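Local coordinates for pyridoxamine 5-phosphate-dependent dehydrase (Escherichia coli, PDB 3B8X), which removes the C3'-hydroxyl group of GDP-4-keto-6-deoxy-D-mannose with a vitamin B6 cofactor, a step in making the O-antigen sugar L-colitose, at residues 11-16 and 193-198; 41-46 and 50-55; 83-88 and 95-100; 339-344 and 350-355. The protein carries 1 engineered substitution. All coordinates share one frame; numbering follows the deposited sequence.

Contact 1: residues 11-16 and 193-198; sequences STWDDL and ATMEGG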
# COMPACT_ATOMS: atom_id res chain seq x y z
N SER B 11 16.06 -3.64 -18.68
CA SER B 11 15.96 -4.75 -17.72
C SER B 11 17.28 -4.94 -16.97
O SER B 11 18.36 -4.88 -17.58
CB SER B 11 15.61 -6.06 -18.45
OG SER B 11 15.48 -7.13 -17.53
N THR B 12 17.19 -5.22 -15.66
CA THR B 12 18.37 -5.49 -14.83
C THR B 12 18.39 -6.98 -14.47
O THR B 12 19.20 -7.42 -13.67
CB THR B 12 18.26 -4.73 -13.51
OG1 THR B 12 17.03 -5.12 -12.88
CG2 THR B 12 18.24 -3.28 -13.79
N TRP B 13 17.49 -7.76 -15.08
CA TRP B 13 17.38 -9.17 -14.80
C TRP B 13 18.04 -10.04 -15.84
O TRP B 13 18.13 -9.70 -17.03
CB TRP B 13 15.92 -9.62 -14.82
CG TRP B 13 15.02 -9.03 -13.78
CD1 TRP B 13 15.35 -8.17 -12.79
CD2 TRP B 13 13.66 -9.40 -13.56
NE1 TRP B 13 14.25 -7.93 -11.98
CE2 TRP B 13 13.20 -8.66 -12.46
CE3 TRP B 13 12.78 -10.28 -14.20
CZ2 TRP B 13 11.85 -8.71 -12.04
CZ3 TRP B 13 11.46 -10.36 -13.77
CH2 TRP B 13 11.00 -9.56 -12.69
N ASP B 14 18.45 -11.21 -15.35
CA ASP B 14 18.98 -12.28 -16.17
C ASP B 14 18.34 -13.57 -15.76
O ASP B 14 17.32 -13.59 -15.06
CB ASP B 14 20.52 -12.36 -16.34
CG ASP B 14 21.30 -12.65 -15.07
OD1 ASP B 14 20.70 -13.03 -14.04
OD2 ASP B 14 22.54 -12.47 -15.08
N ASP B 15 18.92 -14.66 -16.22
CA ASP B 15 18.36 -15.95 -15.90
C ASP B 15 18.17 -16.09 -14.39
O ASP B 15 17.24 -16.76 -13.96
CB ASP B 15 19.24 -17.09 -16.45
CG ASP B 15 20.66 -17.10 -15.83
OD1 ASP B 15 21.56 -16.37 -16.33
OD2 ASP B 15 20.90 -17.85 -14.85
N LEU B 16 19.05 -15.49 -13.59
CA LEU B 16 18.99 -15.65 -12.14
C LEU B 16 17.71 -15.13 -11.52
O LEU B 16 17.18 -15.74 -10.59
CB LEU B 16 20.22 -15.07 -11.42
CG LEU B 16 21.55 -15.73 -11.80
CD1 LEU B 16 22.67 -15.15 -10.96
CD2 LEU B 16 21.47 -17.24 -11.63
N ALA B 193 15.48 -3.87 -9.33
CA ALA B 193 14.06 -3.95 -9.64
C ALA B 193 13.42 -5.27 -9.27
O ALA B 193 13.91 -6.32 -9.62
CB ALA B 193 13.88 -3.66 -11.13
N THR B 194 12.32 -5.23 -8.52
CA THR B 194 11.64 -6.43 -8.06
C THR B 194 10.17 -6.31 -8.48
O THR B 194 9.26 -6.71 -7.76
CB THR B 194 11.73 -6.50 -6.52
OG1 THR B 194 11.12 -5.33 -5.95
CG2 THR B 194 13.16 -6.52 -6.10
N MET B 195 9.94 -5.73 -9.65
CA MET B 195 8.59 -5.44 -10.16
C MET B 195 8.10 -4.16 -9.46
O MET B 195 7.99 -3.13 -10.11
CB MET B 195 7.65 -6.66 -10.03
CG MET B 195 8.26 -7.88 -10.70
SD MET B 195 7.09 -9.24 -10.89
CE MET B 195 7.14 -9.89 -9.31
N GLU B 196 7.80 -4.21 -8.16
CA GLU B 196 7.52 -3.03 -7.36
C GLU B 196 8.23 -3.45 -6.07
O GLU B 196 8.44 -4.66 -5.85
CB GLU B 196 6.01 -2.83 -7.09
CG GLU B 196 5.21 -2.37 -8.30
CD GLU B 196 4.97 -0.88 -8.39
OE1 GLU B 196 5.55 -0.06 -7.63
OE2 GLU B 196 4.21 -0.52 -9.28
N GLY B 197 8.57 -2.51 -5.20
CA GLY B 197 9.17 -2.92 -3.94
C GLY B 197 9.75 -1.69 -3.26
O GLY B 197 10.16 -0.75 -3.93
N GLY B 198 9.81 -1.75 -1.93
CA GLY B 198 10.40 -0.68 -1.15
C GLY B 198 11.05 -1.32 0.09
O GLY B 198 10.91 -2.50 0.32

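Contact 2: residues 41-46 and 50-55; sequences TQFAKT and KYAVMV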
# COMPACT_ATOMS: atom_id res chain seq x y z
N THR B 41 17.63 -9.53 5.38
CA THR B 41 18.88 -9.82 6.06
C THR B 41 20.02 -9.34 5.16
O THR B 41 20.92 -8.61 5.59
CB THR B 41 18.99 -11.32 6.29
OG1 THR B 41 18.06 -11.70 7.31
CG2 THR B 41 20.41 -11.73 6.67
N GLN B 42 19.94 -9.70 3.89
CA GLN B 42 20.99 -9.27 2.95
C GLN B 42 20.99 -7.75 2.75
O GLN B 42 22.04 -7.13 2.56
CB GLN B 42 20.83 -10.01 1.61
CG GLN B 42 22.06 -10.68 1.09
CD GLN B 42 23.08 -10.96 2.18
OE1 GLN B 42 22.86 -11.82 3.05
NE2 GLN B 42 24.20 -10.25 2.12
N PHE B 43 19.79 -7.16 2.75
CA PHE B 43 19.60 -5.73 2.51
C PHE B 43 20.32 -4.97 3.59
O PHE B 43 21.16 -4.15 3.25
CB PHE B 43 18.12 -5.38 2.41
CG PHE B 43 17.83 -4.06 1.68
CD1 PHE B 43 17.52 -4.04 0.31
CD2 PHE B 43 17.89 -2.84 2.36
CE1 PHE B 43 17.23 -2.83 -0.35
CE2 PHE B 43 17.66 -1.60 1.70
CZ PHE B 43 17.31 -1.61 0.37
N ALA B 44 20.02 -5.28 4.86
CA ALA B 44 20.61 -4.58 6.01
C ALA B 44 22.13 -4.68 5.91
O ALA B 44 22.85 -3.70 6.05
CB ALA B 44 20.15 -5.22 7.31
N LYS B 45 22.61 -5.89 5.61
CA LYS B 45 24.04 -6.10 5.47
C LYS B 45 24.66 -5.24 4.38
O LYS B 45 25.74 -4.65 4.56
CB LYS B 45 24.32 -7.57 5.17
CG LYS B 45 25.76 -7.97 4.93
CD LYS B 45 25.98 -9.40 5.42
CE LYS B 45 26.73 -10.27 4.41
NZ LYS B 45 26.90 -11.66 4.95
N THR B 46 23.99 -5.22 3.23
CA THR B 46 24.50 -4.50 2.07
C THR B 46 24.78 -3.05 2.39
O THR B 46 25.83 -2.54 2.03
CB THR B 46 23.55 -4.59 0.88
OG1 THR B 46 23.40 -5.96 0.50
CG2 THR B 46 24.14 -3.85 -0.24
N LYS B 50 21.19 -2.02 10.99
CA LYS B 50 20.97 -3.24 11.75
C LYS B 50 19.78 -3.96 11.20
O LYS B 50 19.72 -5.19 11.22
CB LYS B 50 20.72 -2.98 13.23
CG LYS B 50 21.71 -1.99 13.85
CD LYS B 50 21.34 -1.61 15.28
CE LYS B 50 22.24 -2.31 16.30
NZ LYS B 50 21.58 -3.50 16.94
N TYR B 51 18.79 -3.21 10.73
CA TYR B 51 17.57 -3.84 10.29
C TYR B 51 17.10 -3.36 8.96
O TYR B 51 17.37 -2.23 8.56
CB TYR B 51 16.48 -3.45 11.27
CG TYR B 51 16.80 -3.76 12.68
CD1 TYR B 51 17.13 -2.76 13.58
CD2 TYR B 51 16.70 -5.06 13.14
CE1 TYR B 51 17.41 -3.06 14.89
CE2 TYR B 51 16.93 -5.36 14.46
CZ TYR B 51 17.29 -4.35 15.31
OH TYR B 51 17.53 -4.67 16.62
N ALA B 52 16.27 -4.19 8.33
CA ALA B 52 15.64 -3.85 7.06
C ALA B 52 14.22 -4.44 7.04
O ALA B 52 14.00 -5.57 7.54
CB ALA B 52 16.46 -4.41 5.89
N VAL B 53 13.26 -3.65 6.56
CA VAL B 53 11.86 -4.11 6.43
C VAL B 53 11.41 -3.84 5.02
O VAL B 53 11.23 -2.69 4.65
CB VAL B 53 10.84 -3.41 7.34
CG1 VAL B 53 9.46 -3.99 7.06
CG2 VAL B 53 11.15 -3.60 8.85
N MET B 54 11.19 -4.90 4.24
CA MET B 54 10.71 -4.78 2.86
C MET B 54 9.20 -4.55 2.78
O MET B 54 8.45 -5.15 3.53
CB MET B 54 10.98 -6.04 2.10
CG MET B 54 10.76 -5.85 0.56
SD MET B 54 10.96 -7.44 -0.31
CE MET B 54 11.11 -6.97 -2.05
N VAL B 55 8.79 -3.67 1.89
CA VAL B 55 7.38 -3.31 1.77
C VAL B 55 7.00 -3.25 0.31
O VAL B 55 7.82 -3.43 -0.58
CB VAL B 55 7.01 -1.97 2.48
CG1 VAL B 55 7.07 -2.15 4.01
CG2 VAL B 55 7.94 -0.87 2.06

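Contact 3: residues 83-88 and 95-100; sequences IIVPAV and YPLQQY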
# COMPACT_ATOMS: atom_id res chain seq x y z
N ILE B 83 8.18 19.52 10.31
CA ILE B 83 9.13 18.74 9.52
C ILE B 83 9.50 19.57 8.26
O ILE B 83 8.62 20.13 7.56
CB ILE B 83 8.62 17.29 9.17
CG1 ILE B 83 9.67 16.52 8.35
CG2 ILE B 83 7.34 17.31 8.36
CD1 ILE B 83 9.81 15.06 8.72
N ILE B 84 10.81 19.68 8.01
CA ILE B 84 11.35 20.43 6.87
C ILE B 84 11.70 19.40 5.78
O ILE B 84 12.19 18.31 6.06
CB ILE B 84 12.71 21.08 7.29
CG1 ILE B 84 12.50 22.27 8.23
CG2 ILE B 84 13.56 21.47 6.07
CD1 ILE B 84 13.78 22.69 8.92
N VAL B 85 11.41 19.74 4.53
CA VAL B 85 11.72 18.87 3.39
C VAL B 85 12.19 19.82 2.28
O VAL B 85 11.76 21.00 2.26
CB VAL B 85 10.43 18.25 2.81
CG1 VAL B 85 9.90 17.18 3.72
CG2 VAL B 85 9.39 19.32 2.57
N PRO B 86 12.98 19.31 1.34
CA PRO B 86 13.38 20.10 0.16
C PRO B 86 12.16 20.28 -0.75
O PRO B 86 11.16 19.57 -0.64
CB PRO B 86 14.42 19.21 -0.53
CG PRO B 86 14.00 17.81 -0.16
CD PRO B 86 13.56 17.95 1.30
N ALA B 87 12.25 21.27 -1.62
CA ALA B 87 11.20 21.70 -2.52
C ALA B 87 11.03 20.76 -3.70
O ALA B 87 10.06 20.89 -4.43
CB ALA B 87 11.49 23.12 -3.04
N VAL B 88 12.02 19.92 -3.97
CA VAL B 88 11.92 19.08 -5.15
C VAL B 88 12.19 17.69 -4.71
O VAL B 88 13.18 17.42 -4.03
CB VAL B 88 13.03 19.38 -6.20
CG1 VAL B 88 12.94 18.36 -7.43
CG2 VAL B 88 12.97 20.87 -6.63
N TYR B 95 3.23 13.25 0.69
CA TYR B 95 1.88 12.88 1.14
C TYR B 95 1.77 12.36 2.57
O TYR B 95 0.83 12.71 3.29
CB TYR B 95 1.17 11.97 0.14
CG TYR B 95 1.05 12.45 -1.33
CD1 TYR B 95 0.91 13.81 -1.68
CD2 TYR B 95 1.10 11.54 -2.36
CE1 TYR B 95 0.80 14.20 -3.02
CE2 TYR B 95 0.97 11.91 -3.68
CZ TYR B 95 0.84 13.24 -4.01
OH TYR B 95 0.66 13.56 -5.34
N PRO B 96 2.64 11.39 2.92
CA PRO B 96 2.54 10.80 4.25
C PRO B 96 2.64 11.95 5.28
O PRO B 96 2.17 11.86 6.39
CB PRO B 96 3.78 9.88 4.34
CG PRO B 96 4.17 9.60 2.90
CD PRO B 96 3.73 10.82 2.10
N LEU B 97 3.25 13.05 4.90
CA LEU B 97 3.44 14.12 5.87
C LEU B 97 2.09 14.70 6.14
O LEU B 97 1.69 14.88 7.28
CB LEU B 97 4.42 15.17 5.33
CG LEU B 97 5.82 14.70 4.89
CD1 LEU B 97 6.67 15.92 4.56
CD2 LEU B 97 6.51 13.86 6.00
N GLN B 98 1.35 14.93 5.07
CA GLN B 98 0.02 15.51 5.22
C GLN B 98 -0.91 14.47 5.79
O GLN B 98 -1.88 14.81 6.45
CB GLN B 98 -0.53 15.85 3.85
CG GLN B 98 -1.94 16.46 3.84
CD GLN B 98 -3.07 15.43 3.74
OE1 GLN B 98 -2.86 14.27 3.38
NE2 GLN B 98 -4.26 15.85 4.15
N GLN B 99 -0.67 13.21 5.45
CA GLN B 99 -1.50 12.12 5.90
C GLN B 99 -1.40 11.92 7.40
O GLN B 99 -2.34 11.46 8.01
CB GLN B 99 -1.23 10.86 5.10
CG GLN B 99 -1.75 11.09 3.66
CD GLN B 99 -1.09 10.19 2.59
OE1 GLN B 99 -0.09 9.52 2.85
NE2 GLN B 99 -1.73 10.10 1.41
N TYR B 100 -0.29 12.34 7.99
CA TYR B 100 -0.12 12.26 9.44
C TYR B 100 -0.27 13.60 10.15
O TYR B 100 0.11 13.73 11.30
CB TYR B 100 1.15 11.54 9.84
CG TYR B 100 0.93 10.06 9.66
CD1 TYR B 100 0.90 9.49 8.38
CD2 TYR B 100 0.61 9.25 10.76
CE1 TYR B 100 0.58 8.14 8.20
CE2 TYR B 100 0.25 7.94 10.58
CZ TYR B 100 0.23 7.39 9.31
OH TYR B 100 -0.02 6.04 9.22

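Contact 4: residues 339-344 and 350-355; sequences NFLKNT and FDYTVH. With NA (sodium ion), chain M.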
# COMPACT_ATOMS: atom_id res chain seq x y z
N ASN B 339 9.37 21.99 -9.01
CA ASN B 339 9.04 22.77 -7.82
C ASN B 339 7.69 22.32 -7.28
O ASN B 339 6.62 22.68 -7.79
CB ASN B 339 8.94 24.24 -8.15
CG ASN B 339 8.48 25.05 -6.95
OD1 ASN B 339 8.68 24.65 -5.81
ND2 ASN B 339 7.88 26.19 -7.21
N PHE B 340 7.74 21.50 -6.25
CA PHE B 340 6.51 20.99 -5.70
C PHE B 340 5.61 22.13 -5.24
O PHE B 340 4.40 21.95 -5.14
CB PHE B 340 6.81 20.03 -4.54
CG PHE B 340 5.65 19.16 -4.15
CD1 PHE B 340 5.31 18.07 -4.93
CD2 PHE B 340 4.93 19.40 -2.99
CE1 PHE B 340 4.24 17.24 -4.58
CE2 PHE B 340 3.86 18.59 -2.61
CZ PHE B 340 3.50 17.52 -3.44
N LEU B 341 6.15 23.31 -4.95
CA LEU B 341 5.25 24.33 -4.46
C LEU B 341 4.25 24.83 -5.46
O LEU B 341 3.31 25.52 -5.12
CB LEU B 341 5.94 25.44 -3.71
CG LEU B 341 6.45 24.69 -2.49
CD1 LEU B 341 7.97 24.79 -2.36
CD2 LEU B 341 5.66 25.09 -1.25
N LYS B 342 4.40 24.41 -6.69
CA LYS B 342 3.45 24.85 -7.66
C LYS B 342 2.15 24.13 -7.47
O LYS B 342 1.13 24.55 -8.00
CB LYS B 342 3.97 24.54 -9.06
CG LYS B 342 3.95 23.06 -9.33
CD LYS B 342 4.63 22.68 -10.64
CE LYS B 342 5.42 21.37 -10.42
NZ LYS B 342 5.96 20.76 -11.68
N ASN B 343 2.18 23.02 -6.74
CA ASN B 343 1.00 22.16 -6.62
C ASN B 343 -0.08 22.65 -5.68
O ASN B 343 -0.33 22.10 -4.61
CB ASN B 343 1.39 20.69 -6.36
CG ASN B 343 2.22 20.08 -7.49
OD1 ASN B 343 1.73 19.87 -8.61
ND2 ASN B 343 3.48 19.73 -7.19
N THR B 344 -0.79 23.66 -6.14
CA THR B 344 -1.88 24.24 -5.39
C THR B 344 -2.99 23.22 -5.16
O THR B 344 -3.69 23.28 -4.16
CB THR B 344 -2.45 25.50 -6.12
OG1 THR B 344 -2.45 25.28 -7.54
CG2 THR B 344 -1.60 26.71 -5.81
N PHE B 350 -2.64 20.51 2.70
CA PHE B 350 -1.51 20.57 3.62
C PHE B 350 -1.58 21.72 4.60
O PHE B 350 -2.14 22.77 4.31
CB PHE B 350 -0.21 20.78 2.83
CG PHE B 350 0.36 19.53 2.24
CD1 PHE B 350 -0.35 18.81 1.30
CD2 PHE B 350 1.63 19.09 2.62
CE1 PHE B 350 0.20 17.66 0.75
CE2 PHE B 350 2.19 17.89 2.08
CZ PHE B 350 1.46 17.20 1.14
N ASP B 351 -0.85 21.56 5.70
CA ASP B 351 -0.61 22.59 6.68
C ASP B 351 0.89 22.83 6.44
O ASP B 351 1.72 22.07 6.90
CB ASP B 351 -0.85 22.03 8.09
CG ASP B 351 -0.25 22.90 9.17
OD1 ASP B 351 -0.04 24.10 8.89
OD2 ASP B 351 0.03 22.42 10.29
N TYR B 352 1.24 23.83 5.66
CA TYR B 352 2.66 24.01 5.37
C TYR B 352 3.03 25.46 5.26
O TYR B 352 2.18 26.34 5.14
CB TYR B 352 2.99 23.41 4.00
CG TYR B 352 2.42 24.22 2.85
CD1 TYR B 352 3.24 24.98 2.01
CD2 TYR B 352 1.06 24.18 2.56
CE1 TYR B 352 2.71 25.69 0.93
CE2 TYR B 352 0.50 24.89 1.49
CZ TYR B 352 1.34 25.65 0.69
OH TYR B 352 0.76 26.35 -0.34
N THR B 353 4.33 25.69 5.19
CA THR B 353 4.87 27.02 5.02
C THR B 353 6.07 26.90 4.10
O THR B 353 6.60 25.82 3.87
CB THR B 353 5.39 27.59 6.38
OG1 THR B 353 5.75 28.97 6.23
CG2 THR B 353 6.60 26.83 6.84
N VAL B 354 6.52 28.03 3.58
CA VAL B 354 7.72 28.05 2.79
C VAL B 354 8.80 28.89 3.43
O VAL B 354 8.59 30.06 3.74
CB VAL B 354 7.52 28.63 1.42
CG1 VAL B 354 8.88 28.75 0.79
CG2 VAL B 354 6.66 27.73 0.59
N HIS B 355 9.98 28.32 3.58
CA HIS B 355 11.07 29.10 4.12
C HIS B 355 11.64 30.00 3.04
O HIS B 355 12.11 29.52 2.02
CB HIS B 355 12.23 28.23 4.55
CG HIS B 355 13.44 29.01 4.94
ND1 HIS B 355 13.41 29.93 5.97
CD2 HIS B 355 14.70 29.02 4.45
CE1 HIS B 355 14.61 30.46 6.11
NE2 HIS B 355 15.41 29.93 5.20
NA NA M . -0.51 19.71 -9.21
O HOH W 1 2.25 26.87 -2.84
O HOH W 2 -0.42 22.14 -9.59
O HOH W 3 0.03 20.16 -11.44

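Contact 1: residues 11-16 and 193-198
A193 meets both side chains that reach over from the 11-16 segment. Its carbonyl O takes the indole N-H of W13 at 2.9 Å (NE1 to O), in a bond that is almost straight at 170°. W13 holds CG anti to its carbonyl carbon (chi1 -65°), which carries the indole toward that oxygen. The oxygen lies close to the plane of the indole, whereas NE1 stands well above the plane of the A193 carbonyl. The methyl CB of A193 packs against T12 OG1 at 3.9 Å; that hydroxyl is hydrogen-bonded to Q264 OE1, which also pairs with the backbone N of A193, so Q264 of helix 255-286 bridges T12 and A193. T194 turns away from the 11-16 segment, its OG1 donating to E196 O at 2.8 Å and also meeting S186. At M195 the backbone folds tightly (phi 79°), as in a classic gamma turn, although the closing bond from E196 N to T194 O is weak. The M195 side chain crosses the indole at about a right angle, and its CG sits 3.8 Å from W13 CH2, at the ring's edge. E196 points its carboxylate at R252 and N250 of the second subunit, and G197 touches the bound GDP-perosamine–cofactor adduct. The indole is thus held in rotation by one polar bond at its N-H edge and by apolar contact at the benzene end, while F30 of the second subunit meets the same ring: a buried carbonyl is satisfied at the dimer interface, near the ligand pocket.

Contact 2: residues 41-46 and 50-55
Helix 34-47 runs into strand 51-55 through a short turn and folds back against it, which places the helix on the strand that ends the large mixed sheet within this chain. Segments 41-46 and 51-55 approach to 6.7 Å between axes and run at 131° to each other, and small residues make this close approach possible. A44 and A52 face one another, with methyl carbons CB and CB 4.0 Å apart, and the CB of A52 also reaches in to 3.8 Å from the backbone N of A44. F43 flanks the pair: its CB lies 4.0 Å from A52 CB, and with CG anti to the backbone N (chi1 -159°) the ring swings on past the alanine, where F184 meets it edge-to-face. Nearer the turn, A44 CB rests 3.9 Å from the carbonyl O of K50. A classic beta bulge places K50 and Y51 together opposite T202; the K50 CB lies over one face of the Y51 ring near the rim, 3.6 Å above its plane. On the helix itself, Q42 O is gripped twice by T46, by its OG1 at 2.7 Å and its backbone N at 2.8 Å, from opposite faces of the carbonyl plane. Strand 198-202 continues the apolar layer, with C199 touching both F43 and A52. Contact between the segments is therefore made by methyl groups, backbone atoms, one methylene and an F43 ring carbon, so closeness of fit does the work of joining them.

Contact 3: residues 83-88 and 95-100
The backbone N of Y100 is shared between two carbonyls of the last helical turn, P96 O at 3.0 Å and L97 O at 3.3 Å. Just before it, Q99 N reaches Y95 O at 2.7 Å. These bonds close helix 91-99 after a kink where P96, lacking an amide hydrogen, and the N of L97 make no bond to the preceding turn. From this turn L97 projects onto strand 82-86, and one of its methyls makes the whole side-chain contact. CD1 touches V85 CG1 at 3.6 Å and I83 CG2 at 4.1 Å, so it bears on two residues one apart in the strand, whose side chains both face the helix. The approaches differ: V85 and L97 lie alongside, running opposite ways, while I83 crosses the leucine at about a right angle. Strand 82-86, helix 91-99 and strand 103-107 form a beta-alpha-beta unit of the large mixed sheet, and V104 of the returning strand touches both V85 and L97. V85 sets its CG1 anti to the carbonyl carbon (chi1 -73°), which brings that branch up to the leucine. On the side of helix 58-68, I66 packs against L97 and P96. The helix also faces the second subunit, where Y95 OH is hydrogen-bonded to the carbonyl of H217 and Q99 NE2 to that of G248.

Contact 4: residues 339-344 and 350-355
This is a small apolar contact near the surface, between a 3-10 turn at residues 340-342 and strand 351-354, which ends the large mixed sheet within this chain. L341 carries it through a single methyl. Its CD2 meets V354 CG2 tip to tip at 3.4 Å, tighter than usual for two carbons, and comes obliquely to within 3.7 Å of CE1 of the Y352 ring, the leucine and tyrosine side chains pointing opposite ways. The leucine is also turned away from a staggered position at chi2 (122°), consistent with some strain in this fit. A water adds a polar link: it donates to L341 O at 2.9 Å and is hydrogen-bonded to Y352 OH at 3.0 Å. The turn is opened by N339, whose OD1 accepts from L341 N at 3.0 Å in an Asx turn, L341 N lying well above the plane of the N339 side-chain amide. Just after the turn, N343 gives OD1 to a sodium ion at 2.3 Å. Two waters lie at 2.5 and 2.4 Å from that ion, the former also donating to K342 O, and D345 and the carbonyl of F244 of the second subunit bind it too. The turn thus meets strand 351-354 through one methyl and a water bridge, while metal coordination beside it ties this part of the chain to the dimer partner.

Contacts 2, 3 and 4 all reach the same large mixed sheet, with strands 51-55 and 351-354 at its two ends and strand 82-86 between. Contact 2 is nested in the long loop that contact 1 closes, and so is contact 3; contact 4 follows later in the chain. Contacts 1 and 2 have centres 17 Å apart and touch where G198 O meets V55 N at 2.9 Å. Contacts 3 and 4 lie closer, centres 9 Å apart, joined by F340 N and A87 O at 3.0 Å. The two pairs are about 25 to 34 Å apart between centres, so they lie toward opposite ends of the strand order, while contacts 1, 3 and 4 also reach the second subunit.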